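Glutamate--tRNA ligase, cytoplasmic (Saccharomyces cerevisiae, PDB 2HRA) activates glutamate with ATP and transfers it to tRNA(Glu), and through its N-terminal GST-fold domain, the part described here, joins the cofactor Arc1p in a synthetase complex. Local coordinates at residues S115-T118 against L119-L123. Numbering follows the deposited sequence.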
loop_
_atom_site.group_PDB
_atom_site.type_symbol
_atom_site.label_atom_id
_atom_site.label_comp_id
_atom_site.label_asym_id
_atom_site.label_seq_id
_atom_site.Cartn_x
_atom_site.Cartn_y
_atom_site.Cartn_z
ATOM N N SER A 115 1.361 -17.109 -4.019
ATOM C CA SER A 115 1.955 -15.773 -4.206
ATOM C C SER A 115 2.780 -15.418 -2.958
ATOM O O SER A 115 3.867 -14.840 -3.038
ATOM C CB SER A 115 0.843 -14.744 -4.501
ATOM O OG SER A 115 0.064 -15.161 -5.637
ATOM N N LEU A 116 2.256 -15.763 -1.798
ATOM C CA LEU A 116 2.957 -15.565 -0.548
ATOM C C LEU A 116 4.240 -16.390 -0.455
ATOM O O LEU A 116 5.194 -15.990 0.215
ATOM C CB LEU A 116 2.029 -15.919 0.645
ATOM C CG LEU A 116 0.948 -14.894 1.007
ATOM C CD1 LEU A 116 -0.068 -15.476 1.987
ATOM C CD2 LEU A 116 1.612 -13.601 1.559
ATOM N N GLU A 117 4.269 -17.541 -1.124
ATOM C CA GLU A 117 5.475 -18.382 -1.135
ATOM C C GLU A 117 6.552 -17.729 -1.965
ATOM O O GLU A 117 7.736 -17.757 -1.608
ATOM C CB GLU A 117 5.170 -19.762 -1.692
ATOM C CG GLU A 117 6.350 -20.737 -1.735
ATOM C CD GLU A 117 7.133 -20.830 -0.433
ATOM O OE1 GLU A 117 6.475 -20.999 0.608
ATOM O OE2 GLU A 117 8.394 -20.707 -0.461
ATOM N N THR A 118 6.128 -17.172 -3.089
ATOM C CA THR A 118 7.049 -16.464 -3.966
ATOM C C THR A 118 7.729 -15.297 -3.245
ATOM O O THR A 118 8.958 -15.102 -3.367
ATOM C CB THR A 118 6.313 -15.981 -5.218
ATOM O OG1 THR A 118 5.798 -17.126 -5.903
ATOM C CG2 THR A 118 7.266 -15.236 -6.147
ATOM N N LEU A 119 6.928 -14.493 -2.544
ATOM C CA LEU A 119 7.439 -13.354 -1.774
ATOM C C LEU A 119 8.337 -13.816 -0.599
ATOM O O LEU A 119 9.394 -13.229 -0.306
ATOM C CB LEU A 119 6.259 -12.530 -1.249
ATOM C CG LEU A 119 6.516 -11.235 -0.451
ATOM C CD1 LEU A 119 7.431 -10.225 -1.252
ATOM C CD2 LEU A 119 5.193 -10.576 0.006
ATOM N N ASP A 120 7.901 -14.867 0.086
ATOM C CA ASP A 120 8.709 -15.459 1.183
ATOM C C ASP A 120 10.101 -15.902 0.703
ATOM O O ASP A 120 11.128 -15.613 1.369
ATOM C CB ASP A 120 7.960 -16.613 1.816
ATOM C CG ASP A 120 8.517 -17.028 3.192
ATOM O OD1 ASP A 120 8.326 -16.282 4.171
ATOM O OD2 ASP A 120 9.095 -18.137 3.308
ATOM N N SER A 121 10.151 -16.563 -0.454
ATOM C CA SER A 121 11.420 -17.054 -0.986
ATOM C C SER A 121 12.291 -15.864 -1.358
ATOM O O SER A 121 13.482 -15.870 -1.119
ATOM C CB SER A 121 11.220 -17.974 -2.213
ATOM O OG SER A 121 10.582 -19.199 -1.874
ATOM N N GLN A 122 11.660 -14.851 -1.943
ATOM C CA GLN A 122 12.334 -13.602 -2.287
ATOM C C GLN A 122 12.971 -12.917 -1.060
ATOM O O GLN A 122 14.059 -12.356 -1.146
ATOM C CB GLN A 122 11.341 -12.664 -2.967
ATOM C CG GLN A 122 11.988 -11.354 -3.468
ATOM C CD GLN A 122 13.012 -11.541 -4.588
ATOM O OE1 GLN A 122 13.044 -12.558 -5.264
ATOM N NE2 GLN A 122 13.844 -10.514 -4.803
ATOM N N LEU A 123 12.298 -12.994 0.085
ATOM C CA LEU A 123 12.750 -12.328 1.284
ATOM C C LEU A 123 13.675 -13.202 2.138
ATOM O O LEU A 123 14.036 -12.824 3.262
ATOM C CB LEU A 123 11.545 -11.880 2.110
ATOM C CG LEU A 123 10.802 -10.711 1.488
ATOM C CD1 LEU A 123 9.492 -10.521 2.198
ATOM C CD2 LEU A 123 11.685 -9.409 1.552
HETATM O O HOH W 1 9.693 -20.027 1.756
HETATM O O HOH W 2 9.674 -21.587 -2.824
#
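Glu-117 OE2 is gripped by two waters and has the hydroxyl of Ser-121 beside it. One water donates both its protons, to OE2 at 2.7 Å and to Asp-120 OD2, bridging two carboxylates whose like charges it probably eases; the second bonds to OE2 and, at 2.7 Å, to Ser-121 OG. The glutamate reaches this spot because its CG stands anti to the backbone N (chi1 -179°) and the chain then bends at chi2, curling the carboxylate forward along the helix. Ser-121 OG lies 3.0 Å from Glu-117 OE2 and 3.2 Å from Glu-117 O, a short side chain that fits close against the preceding turn. Beneath runs the i to i+4 bonding of an alpha-helix, 109-122, in the all-helical C-terminal part of a GST fold: Ser-121 N reaches Glu-117 O at 2.9 Å, and Asp-120 N meets Leu-116 O at the same length. Polar residues suit this solvent-facing side, whereas Leu-116 and Leu-119 turn inward, onto Ile-155 and Ile-156 and onto Trp-96 and Trp-167 respectively. Asp-120 is largely buried: OD2 takes the bridging water, while OD1 accepts from the backbone N of Val-164, in the first turn of helix 162-172, within a segment that interacts with Arc1p.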